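Local coordinates for protein flavin-containing monooxygenase (Allium sativum, PDB 6WPU) that probably oxygenates the sulfur of S-allyl-L-cysteine, a sulfur amino acid derivative of garlic, using flavin-adenine dinucleotide as its cofactor, at residues A[61-66]-A[206-211]; A[351-356]-A[406-411]. One frame throughout, in Å; residues are numbered along the deposited sequence.

Contact 1 of 2, residues A[61-66]-A[206-211]; sequences WIYTPD and NYRIPE. With FAD (flavin-adenine dinucleotide), chain B.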
ATOM      1  N   TRP A  61       9.347  -0.795  -1.348  1.00 29.45           N
ATOM      2  CA  TRP A  61      10.186   0.085  -2.152  1.00 28.66           C
ATOM      3  C   TRP A  61      11.559  -0.513  -2.475  1.00 29.63           C
ATOM      4  O   TRP A  61      12.342   0.120  -3.193  1.00 34.42           O
ATOM      5  CB  TRP A  61      10.315   1.437  -1.448  1.00 30.64           C
ATOM      6  CG  TRP A  61       9.025   2.200  -1.522  1.00 34.93           C
ATOM      7  CD1 TRP A  61       8.119   2.401  -0.523  1.00 35.19           C
ATOM      8  CD2 TRP A  61       8.480   2.823  -2.687  1.00 37.18           C
ATOM      9  NE1 TRP A  61       7.052   3.128  -0.989  1.00 37.98           N
ATOM     10  CE2 TRP A  61       7.250   3.399  -2.318  1.00 36.30           C
ATOM     11  CE3 TRP A  61       8.926   2.963  -4.008  1.00 33.04           C
ATOM     12  CZ2 TRP A  61       6.457   4.104  -3.220  1.00 35.33           C
ATOM     13  CZ3 TRP A  61       8.145   3.660  -4.894  1.00 31.83           C
ATOM     14  CH2 TRP A  61       6.922   4.228  -4.497  1.00 35.81           C
ATOM     15  N   ILE A  62      11.870  -1.707  -1.978  1.00 28.73           N
ATOM     16  CA  ILE A  62      13.053  -2.452  -2.422  1.00 35.27           C
ATOM     17  C   ILE A  62      12.677  -3.188  -3.709  1.00 37.07           C
ATOM     18  O   ILE A  62      12.060  -4.254  -3.652  1.00 34.78           O
ATOM     19  CB  ILE A  62      13.543  -3.434  -1.355  1.00 31.05           C
ATOM     20  CG1 ILE A  62      13.749  -2.735  -0.009  1.00 35.99           C
ATOM     21  CG2 ILE A  62      14.839  -4.103  -1.817  1.00 32.72           C
ATOM     22  CD1 ILE A  62      14.032  -3.709   1.121  1.00 33.90           C
ATOM     23  N   TYR A  63      13.054  -2.649  -4.869  1.00 31.68           N
ATOM     24  CA  TYR A  63      12.845  -3.401  -6.104  1.00 33.20           C
ATOM     25  C   TYR A  63      13.650  -4.694  -6.078  1.00 29.99           C
ATOM     26  O   TYR A  63      14.783  -4.726  -5.598  1.00 35.01           O
ATOM     27  CB  TYR A  63      13.247  -2.578  -7.328  1.00 37.52           C
ATOM     28  CG  TYR A  63      13.230  -3.388  -8.602  1.00 35.64           C
ATOM     29  CD1 TYR A  63      12.023  -3.729  -9.210  1.00 33.31           C
ATOM     30  CD2 TYR A  63      14.415  -3.829  -9.190  1.00 34.22           C
ATOM     31  CE1 TYR A  63      11.989  -4.493 -10.371  1.00 32.20           C
ATOM     32  CE2 TYR A  63      14.389  -4.601 -10.360  1.00 35.78           C
ATOM     33  CZ  TYR A  63      13.173  -4.919 -10.943  1.00 36.39           C
ATOM     34  OH  TYR A  63      13.124  -5.675 -12.096  1.00 36.03           O
ATOM     35  N   THR A  64      13.048  -5.776  -6.566  1.00 30.55           N
ATOM     36  CA  THR A  64      13.808  -6.999  -6.811  1.00 31.47           C
ATOM     37  C   THR A  64      13.342  -7.601  -8.132  1.00 33.69           C
ATOM     38  O   THR A  64      12.135  -7.629  -8.410  1.00 33.19           O
ATOM     39  CB  THR A  64      13.661  -8.043  -5.699  1.00 29.82           C
ATOM     40  OG1 THR A  64      14.363  -9.226  -6.079  1.00 34.78           O
ATOM     41  CG2 THR A  64      12.182  -8.403  -5.438  1.00 26.13           C
ATOM     42  N   PRO A  65      14.270  -8.090  -8.962  1.00 32.43           N
ATOM     43  CA  PRO A  65      13.854  -8.864 -10.139  1.00 32.37           C
ATOM     44  C   PRO A  65      13.310 -10.231  -9.774  1.00 32.89           C
ATOM     45  O   PRO A  65      12.760 -10.900 -10.654  1.00 31.05           O
ATOM     46  CB  PRO A  65      15.144  -8.987 -10.966  1.00 33.44           C
ATOM     47  CG  PRO A  65      16.200  -8.232 -10.223  1.00 43.53           C
ATOM     48  CD  PRO A  65      15.732  -8.044  -8.818  1.00 30.45           C
ATOM     49  N   ASP A  66      13.472 -10.667  -8.520  1.00 32.25           N
ATOM     50  CA  ASP A  66      12.878 -11.920  -8.067  1.00 29.52           C
ATOM     51  C   ASP A  66      11.381 -11.886  -8.288  1.00 30.70           C
ATOM     52  O   ASP A  66      10.736 -10.848  -8.093  1.00 32.15           O
ATOM     53  CB  ASP A  66      13.127 -12.152  -6.569  1.00 28.54           C
ATOM     54  CG  ASP A  66      14.593 -12.340  -6.214  1.00 40.16           C
ATOM     55  OD1 ASP A  66      15.454 -12.392  -7.118  1.00 41.06           O
ATOM     56  OD2 ASP A  66      14.881 -12.429  -4.995  1.00 46.98           O
ATOM     57  N   ASN A 206       3.935 -10.321 -10.020  1.00 33.90           N
ATOM     58  CA  ASN A 206       5.152 -10.883 -10.581  1.00 35.84           C
ATOM     59  C   ASN A 206       5.619 -10.140 -11.830  1.00 33.57           C
ATOM     60  O   ASN A 206       6.527 -10.618 -12.519  1.00 36.07           O
ATOM     61  CB  ASN A 206       4.941 -12.372 -10.866  1.00 32.25           C
ATOM     62  CG  ASN A 206       4.683 -13.156  -9.591  1.00 36.46           C
ATOM     63  OD1 ASN A 206       5.480 -13.096  -8.657  1.00 32.88           O
ATOM     64  ND2 ASN A 206       3.563 -13.867  -9.532  1.00 35.68           N
ATOM     65  N   TYR A 207       5.046  -8.970 -12.128  1.00 32.55           N
ATOM     66  CA  TYR A 207       5.477  -8.232 -13.309  1.00 29.85           C
ATOM     67  C   TYR A 207       6.715  -7.412 -12.969  1.00 33.57           C
ATOM     68  O   TYR A 207       6.733  -6.686 -11.968  1.00 30.89           O
ATOM     69  CB  TYR A 207       4.375  -7.316 -13.856  1.00 29.28           C
ATOM     70  CG  TYR A 207       4.937  -6.513 -15.011  1.00 31.85           C
ATOM     71  CD1 TYR A 207       5.231  -7.137 -16.239  1.00 28.61           C
ATOM     72  CD2 TYR A 207       5.264  -5.174 -14.862  1.00 28.91           C
ATOM     73  CE1 TYR A 207       5.790  -6.426 -17.292  1.00 28.27           C
ATOM     74  CE2 TYR A 207       5.836  -4.446 -15.918  1.00 31.97           C
ATOM     75  CZ  TYR A 207       6.096  -5.089 -17.126  1.00 32.17           C
ATOM     76  OH  TYR A 207       6.658  -4.400 -18.163  1.00 29.52           O
ATOM     77  N   ARG A 208       7.750  -7.520 -13.804  1.00 28.38           N
ATOM     78  CA  ARG A 208       8.988  -6.785 -13.556  1.00 27.07           C
ATOM     79  C   ARG A 208       9.437  -5.958 -14.752  1.00 32.12           C
ATOM     80  O   ARG A 208       9.768  -4.775 -14.595  1.00 32.61           O
ATOM     81  CB  ARG A 208      10.116  -7.742 -13.168  1.00 27.90           C
ATOM     82  CG  ARG A 208       9.880  -8.441 -11.818  1.00 28.18           C
ATOM     83  CD  ARG A 208       9.762  -7.436 -10.665  1.00 28.51           C
ATOM     84  NE  ARG A 208       9.586  -8.169  -9.422  1.00 32.10           N
ATOM     85  CZ  ARG A 208       8.409  -8.406  -8.856  1.00 37.61           C
ATOM     86  NH1 ARG A 208       7.286  -7.927  -9.404  1.00 28.34           N
ATOM     87  NH2 ARG A 208       8.365  -9.109  -7.728  1.00 33.43           N
ATOM     88  N   ILE A 209       9.478  -6.566 -15.941  1.00 28.31           N
ATOM     89  CA  ILE A 209      10.105  -5.945 -17.105  1.00 30.94           C
ATOM     90  C   ILE A 209       9.322  -6.313 -18.360  1.00 35.33           C
ATOM     91  O   ILE A 209       8.649  -7.352 -18.393  1.00 35.54           O
ATOM     92  CB  ILE A 209      11.589  -6.351 -17.241  1.00 33.15           C
ATOM     93  CG1 ILE A 209      11.741  -7.876 -17.325  1.00 30.20           C
ATOM     94  CG2 ILE A 209      12.415  -5.744 -16.102  1.00 32.26           C
ATOM     95  CD1 ILE A 209      13.092  -8.349 -17.933  1.00 31.59           C
ATOM     96  N   PRO A 210       9.379  -5.493 -19.406  1.00 32.76           N
ATOM     97  CA  PRO A 210       8.546  -5.745 -20.590  1.00 33.60           C
ATOM     98  C   PRO A 210       9.191  -6.623 -21.655  1.00 33.55           C
ATOM     99  O   PRO A 210       8.471  -7.141 -22.513  1.00 28.72           O
ATOM    100  CB  PRO A 210       8.284  -4.336 -21.135  1.00 36.26           C
ATOM    101  CG  PRO A 210       9.524  -3.561 -20.741  1.00 35.51           C
ATOM    102  CD  PRO A 210      10.005  -4.155 -19.427  1.00 30.68           C
ATOM    103  N   GLU A 211      10.517  -6.792 -21.645  1.00 31.99           N
ATOM    104  CA  GLU A 211      11.179  -7.526 -22.730  1.00 31.99           C
ATOM    105  C   GLU A 211      10.596  -8.920 -23.012  1.00 34.74           C
ATOM    106  O   GLU A 211      10.440  -9.259 -24.198  1.00 39.04           O
ATOM    107  CB  GLU A 211      12.686  -7.635 -22.443  1.00 29.13           C
ATOM    108  CG  GLU A 211      13.485  -6.353 -22.669  1.00 36.84           C
ATOM    109  CD  GLU A 211      13.412  -5.371 -21.483  1.00 41.93           C
ATOM    110  OE1 GLU A 211      12.631  -5.609 -20.536  1.00 43.34           O
ATOM    111  OE2 GLU A 211      14.135  -4.353 -21.505  1.00 42.98           O
TER
HETATM  112  PA  FAD B 501       5.422  -2.462   3.008  1.00 31.96           P
HETATM  113  O1A FAD B 501       6.245  -1.543   2.103  1.00 27.94           O
HETATM  114  O2A FAD B 501       4.829  -3.672   2.487  1.00 25.37           O
HETATM  115  O5B FAD B 501       6.231  -3.010   4.163  1.00 34.12           O
HETATM  116  C5B FAD B 501       5.867  -4.041   5.074  1.00 31.17           C
HETATM  117  C4B FAD B 501       7.121  -4.672   5.718  1.00 31.74           C
HETATM  118  O4B FAD B 501       6.838  -5.616   6.713  1.00 30.96           O
HETATM  119  C3B FAD B 501       8.019  -5.343   4.713  1.00 34.37           C
HETATM  120  O3B FAD B 501       9.327  -4.889   4.833  1.00 34.74           O
HETATM  121  C2B FAD B 501       7.946  -6.789   5.052  1.00 35.74           C
HETATM  122  O2B FAD B 501       9.111  -7.479   4.771  1.00 32.34           O
HETATM  123  C1B FAD B 501       7.677  -6.723   6.528  1.00 31.34           C
HETATM  124  N9A FAD B 501       6.999  -7.885   7.055  1.00 32.86           N
HETATM  125  C8A FAD B 501       5.857  -8.468   6.519  1.00 35.37           C
HETATM  126  N7A FAD B 501       5.501  -9.528   7.257  1.00 33.29           N
HETATM  127  C5A FAD B 501       6.414  -9.697   8.301  1.00 35.91           C
HETATM  128  C6A FAD B 501       6.552 -10.610   9.344  1.00 30.52           C
HETATM  129  N6A FAD B 501       5.609 -11.688   9.527  1.00 29.53           N
HETATM  130  N1A FAD B 501       7.565 -10.475  10.218  1.00 33.72           N
HETATM  131  C2A FAD B 501       8.485  -9.484  10.093  1.00 30.90           C
HETATM  132  N3A FAD B 501       8.398  -8.575   9.094  1.00 29.23           N
HETATM  133  C4A FAD B 501       7.384  -8.654   8.189  1.00 31.42           C
HETATM  134  N1  FAD B 501       2.869   5.199  -2.279  1.00 31.60           N
HETATM  135  C2  FAD B 501       3.412   6.502  -2.560  1.00 35.09           C
HETATM  136  O2  FAD B 501       3.522   7.420  -1.574  1.00 44.49           O
HETATM  137  N3  FAD B 501       3.725   6.869  -3.849  1.00 42.76           N
HETATM  138  C4  FAD B 501       3.602   5.962  -4.881  1.00 35.31           C
HETATM  139  O4  FAD B 501       3.917   6.288  -6.159  1.00 40.92           O
HETATM  140  C4X FAD B 501       3.278   4.548  -4.607  1.00 39.36           C
HETATM  141  N5  FAD B 501       3.391   3.595  -5.611  1.00 37.80           N
HETATM  142  C5X FAD B 501       3.120   2.263  -5.316  1.00 38.63           C
HETATM  143  C6  FAD B 501       3.220   1.302  -6.332  1.00 35.07           C
HETATM  144  C7  FAD B 501       2.964  -0.031  -6.031  1.00 38.98           C
HETATM  145  C7M FAD B 501       3.064  -1.052  -7.133  1.00 35.51           C
HETATM  146  C8  FAD B 501       2.605  -0.411  -4.740  1.00 40.64           C
HETATM  147  C8M FAD B 501       2.312  -1.835  -4.390  1.00 38.15           C
HETATM  148  C9  FAD B 501       2.500   0.546  -3.725  1.00 34.96           C
HETATM  149  C9A FAD B 501       2.757   1.879  -4.011  1.00 35.51           C
HETATM  150  N10 FAD B 501       2.666   2.859  -2.963  1.00 33.75           N
HETATM  151  C10 FAD B 501       2.934   4.204  -3.251  1.00 31.05           C
HETATM  152  C1' FAD B 501       2.242   2.464  -1.611  1.00 38.84           C
HETATM  153  C2' FAD B 501       3.234   1.793  -0.684  1.00 42.88           C
HETATM  154  O2' FAD B 501       2.677   0.634  -0.219  1.00 56.56           O
HETATM  155  C3' FAD B 501       3.398   2.741   0.483  1.00 44.39           C
HETATM  156  O3' FAD B 501       4.130   3.770  -0.063  1.00 53.07           O
HETATM  157  C4' FAD B 501       4.154   2.187   1.686  1.00 43.47           C
HETATM  158  O4' FAD B 501       5.311   1.602   1.214  1.00 43.29           O
HETATM  159  C5' FAD B 501       3.384   1.223   2.595  1.00 39.46           C
HETATM  160  O5' FAD B 501       4.407   0.626   3.338  1.00 39.25           O
HETATM  161  P   FAD B 501       4.313  -0.448   4.499  1.00 32.72           P
HETATM  162  O1P FAD B 501       5.459  -0.256   5.563  1.00 35.17           O
HETATM  163  O2P FAD B 501       2.810  -0.381   4.983  1.00 29.17           O
HETATM  164  O3P FAD B 501       4.208  -1.858   3.658  1.00 31.39           O
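Arg208 and Tyr63 pass one another, their side chains running in opposed senses with the guanidinium plane turned 66° from the phenol ring, and CE1 of Tyr63 rests 3.7 Å from CD of Arg208. Tyr63 comes alongside because its CG lies anti to the backbone N (chi1 172°); its OH then ends near CB of Arg208 and CG2 of Ile209. The arginine bends at chi2 (-60°), and its head is gripped by backbone carbonyls alone within the two segments. Arg208 NE donates to Thr64 O at 2.8 Å, almost in line with that C=O, while its NH2 reaches Asp66 O at 3.0 Å in the carbonyl plane. Both acceptors are tilted out of the guanidinium plane. Arg208 NH1 bonds to Tyr207 O, 2.9 Å away. An ST turn, Asp66 N to Thr64 OG1 (3.0 Å), shapes the receiving loop. Earlier in that loop, Trp61 NE1 donates to O3' of the flavin-adenine dinucleotide at 3.1 Å. Arg208 thus ties the loop after strand 47-52 to the loop after strand 200-203, while Trp61 packs on helix 120-133, whose His120 also meets the Tyr63 ring, and Tyr207 lies on helix 225-234, bonded to Asp233.

Contact 2 of 2, residues A[351-356]-A[406-411]; sequences SKWIAA and ANECGY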
ATOM      1  N   SER A 351       0.699   6.639  13.739  1.00 33.86           N
ATOM      2  CA  SER A 351       1.579   6.126  14.772  1.00 36.22           C
ATOM      3  C   SER A 351       1.839   7.192  15.828  1.00 38.49           C
ATOM      4  O   SER A 351       2.065   6.863  16.994  1.00 35.49           O
ATOM      5  CB  SER A 351       2.873   5.612  14.141  1.00 33.01           C
ATOM      6  OG  SER A 351       3.496   6.629  13.382  1.00 35.71           O
ATOM      7  N   LYS A 352       1.758   8.467  15.438  1.00 40.75           N
ATOM      8  CA  LYS A 352       1.783   9.554  16.408  1.00 43.88           C
ATOM      9  C   LYS A 352       0.599   9.445  17.365  1.00 45.07           C
ATOM     10  O   LYS A 352       0.741   9.637  18.578  1.00 39.92           O
ATOM     11  CB  LYS A 352       1.775  10.894  15.664  1.00 40.96           C
ATOM     12  CG  LYS A 352       2.305  12.086  16.442  1.00 50.84           C
ATOM     13  CD  LYS A 352       2.240  13.362  15.589  1.00 51.43           C
ATOM     14  CE  LYS A 352       3.215  13.326  14.408  1.00 48.52           C
ATOM     15  NZ  LYS A 352       4.641  13.465  14.860  1.00 52.42           N
ATOM     16  N   TRP A 353      -0.573   9.104  16.834  1.00 39.18           N
ATOM     17  CA  TRP A 353      -1.758   8.900  17.658  1.00 39.04           C
ATOM     18  C   TRP A 353      -1.584   7.695  18.576  1.00 42.98           C
ATOM     19  O   TRP A 353      -1.849   7.776  19.789  1.00 38.16           O
ATOM     20  CB  TRP A 353      -2.966   8.717  16.744  1.00 35.68           C
ATOM     21  CG  TRP A 353      -4.285   8.580  17.425  1.00 37.21           C
ATOM     22  CD1 TRP A 353      -4.749   9.310  18.490  1.00 38.41           C
ATOM     23  CD2 TRP A 353      -5.325   7.662  17.080  1.00 40.62           C
ATOM     24  NE1 TRP A 353      -6.015   8.892  18.834  1.00 40.53           N
ATOM     25  CE2 TRP A 353      -6.395   7.886  17.976  1.00 41.98           C
ATOM     26  CE3 TRP A 353      -5.456   6.663  16.102  1.00 38.21           C
ATOM     27  CZ2 TRP A 353      -7.583   7.155  17.921  1.00 35.17           C
ATOM     28  CZ3 TRP A 353      -6.638   5.942  16.046  1.00 41.31           C
ATOM     29  CH2 TRP A 353      -7.689   6.195  16.951  1.00 40.87           C
ATOM     30  N   ILE A 354      -1.131   6.572  18.011  1.00 34.87           N
ATOM     31  CA  ILE A 354      -0.940   5.357  18.797  1.00 31.63           C
ATOM     32  C   ILE A 354       0.019   5.618  19.956  1.00 35.25           C
ATOM     33  O   ILE A 354      -0.248   5.234  21.099  1.00 37.17           O
ATOM     34  CB  ILE A 354      -0.437   4.210  17.907  1.00 30.34           C
ATOM     35  CG1 ILE A 354      -1.510   3.764  16.911  1.00 33.38           C
ATOM     36  CG2 ILE A 354       0.020   3.013  18.765  1.00 28.72           C
ATOM     37  CD1 ILE A 354      -0.913   2.867  15.818  1.00 32.96           C
ATOM     38  N   ALA A 355       1.152   6.272  19.671  1.00 34.85           N
ATOM     39  CA  ALA A 355       2.161   6.506  20.700  1.00 36.60           C
ATOM     40  C   ALA A 355       1.608   7.364  21.833  1.00 36.70           C
ATOM     41  O   ALA A 355       1.847   7.076  23.012  1.00 41.63           O
ATOM     42  CB  ALA A 355       3.397   7.167  20.090  1.00 36.26           C
ATOM     43  N   ALA A 356       0.839   8.406  21.491  1.00 37.66           N
ATOM     44  CA  ALA A 356       0.265   9.276  22.506  1.00 37.83           C
ATOM     45  C   ALA A 356      -0.802   8.559  23.325  1.00 41.93           C
ATOM     46  O   ALA A 356      -0.956   8.839  24.521  1.00 40.00           O
ATOM     47  CB  ALA A 356      -0.309  10.527  21.848  1.00 37.03           C
ATOM     48  N   ALA A 406      -4.352  14.369  13.424  1.00 46.57           N
ATOM     49  CA  ALA A 406      -3.529  15.494  13.867  1.00 49.49           C
ATOM     50  C   ALA A 406      -4.174  16.227  15.040  1.00 50.76           C
ATOM     51  O   ALA A 406      -3.492  16.607  16.005  1.00 50.21           O
ATOM     52  CB  ALA A 406      -3.283  16.458  12.706  1.00 47.39           C
ATOM     53  N   ASN A 407      -5.488  16.427  14.984  1.00 53.36           N
ATOM     54  CA  ASN A 407      -6.145  17.103  16.092  1.00 58.20           C
ATOM     55  C   ASN A 407      -6.131  16.256  17.358  1.00 55.64           C
ATOM     56  O   ASN A 407      -6.043  16.799  18.464  1.00 56.89           O
ATOM     57  CB  ASN A 407      -7.571  17.481  15.714  1.00 62.48           C
ATOM     58  CG  ASN A 407      -8.203  18.403  16.736  1.00 73.02           C
ATOM     59  OD1 ASN A 407      -7.973  19.612  16.721  1.00 79.33           O
ATOM     60  ND2 ASN A 407      -8.981  17.833  17.649  1.00 72.21           N
ATOM     61  N   GLU A 408      -6.195  14.931  17.228  1.00 55.56           N
ATOM     62  CA  GLU A 408      -6.089  14.089  18.417  1.00 53.51           C
ATOM     63  C   GLU A 408      -4.727  14.247  19.078  1.00 51.07           C
ATOM     64  O   GLU A 408      -4.630  14.307  20.308  1.00 54.02           O
ATOM     65  CB  GLU A 408      -6.348  12.629  18.050  1.00 53.49           C
ATOM     66  CG  GLU A 408      -7.803  12.340  17.769  1.00 50.23           C
ATOM     67  CD  GLU A 408      -8.681  12.699  18.963  1.00 56.27           C
ATOM     68  OE1 GLU A 408      -8.565  12.036  20.019  1.00 55.17           O
ATOM     69  OE2 GLU A 408      -9.468  13.657  18.848  1.00 56.60           O
ATOM     70  N   CYS A 409      -3.668  14.342  18.278  1.00 52.29           N
ATOM     71  CA  CYS A 409      -2.294  14.415  18.766  1.00 52.99           C
ATOM     72  C   CYS A 409      -1.841  15.813  19.120  1.00 51.28           C
ATOM     73  O   CYS A 409      -0.749  15.959  19.674  1.00 59.97           O
ATOM     74  CB  CYS A 409      -1.321  13.904  17.705  1.00 59.42           C
ATOM     75  SG  CYS A 409      -1.599  12.278  17.254  1.00 64.74           S
ATOM     76  N   GLY A 410      -2.609  16.836  18.772  1.00 55.69           N
ATOM     77  CA  GLY A 410      -2.082  18.182  18.840  1.00 54.24           C
ATOM     78  C   GLY A 410      -1.017  18.469  17.804  1.00 59.01           C
ATOM     79  O   GLY A 410      -0.070  19.203  18.096  1.00 60.31           O
ATOM     80  N   TYR A 411      -1.133  17.895  16.603  1.00 53.54           N
ATOM     81  CA  TYR A 411      -0.194  18.168  15.526  1.00 49.32           C
ATOM     82  C   TYR A 411      -0.844  19.087  14.500  1.00 52.17           C
ATOM     83  O   TYR A 411      -2.070  19.197  14.419  1.00 57.44           O
ATOM     84  CB  TYR A 411       0.280  16.878  14.851  1.00 47.16           C
ATOM     85  CG  TYR A 411       1.560  17.036  14.053  1.00 48.47           C
ATOM     86  CD1 TYR A 411       2.809  17.024  14.678  1.00 47.32           C
ATOM     87  CD2 TYR A 411       1.521  17.200  12.672  1.00 46.65           C
ATOM     88  CE1 TYR A 411       3.984  17.168  13.943  1.00 46.31           C
ATOM     89  CE2 TYR A 411       2.684  17.356  11.936  1.00 50.21           C
ATOM     90  CZ  TYR A 411       3.910  17.339  12.571  1.00 53.20           C
ATOM     91  OH  TYR A 411       5.047  17.491  11.810  1.00 61.25           O
TER
HETATM   92  O   HOH W   1      -8.245   9.566  20.738  1.00 44.18           O
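Cys409 and Trp353 make the closest approach between 351-356 and 406-411, with SG of Cys409 3.4 Å from the backbone N of Trp353. The same Cys409 SG packs against CB of Trp353 at 3.8 Å and also lies obliquely to the five-membered ring, a sulfur-aromatic contact. Beside it, Glu408 runs along the indole in the same direction, its CB 3.7 Å from CD1 of Trp353. Helix 343-358, which follows the last strand (332-334) of the five-stranded parallel sheet of the FAD-binding, Rossmann-type fold, thus receives the C-terminal end of helix 398-409, where Gly410 leaves the helix with positive phi. The CH-pi contact is made by Lys352, whose CE sits over one face of the Tyr411 ring, 4.0 Å from its centroid and 23° off the normal. Bends at chi3 (-68°) and chi4 (-72°) fold the lysine across the ring and carry NZ to a salt bridge with Glu40 of helix 32-43. With an alanine in place of this lysine, Glu40 would probably lose its charged mate, and the covered face of Tyr411 its aliphatic partner. Between the two segments a water bridges Trp353 and Glu408, accepting from Trp353 NE1 (3.0 Å) in the plane of the indole and donating to Glu408 OE1 (2.6 Å).

Contacts 1 and 2 lie on opposite sides of the centre of the chain, their own centres 36 Å apart and their nearest atoms about 15 Å, so neither touches the other. They also follow in series along the sequence, contact 1 closing before contact 2 opens. Their relation to the cofactor differs: contact 1 includes Trp61 of the flavin-adenine dinucleotide pocket, whereas contact 2 holds no residue of that pocket. The centre of contact 1 is about 17 Å from the centre of the chain, that of contact 2 about 21 Å. A link through the fold remains, since Lys352 reaches helix 32-43, whose Ala33 N donates to the dinucleotide, after a glycine-rich turn as in Rossmann-type folds.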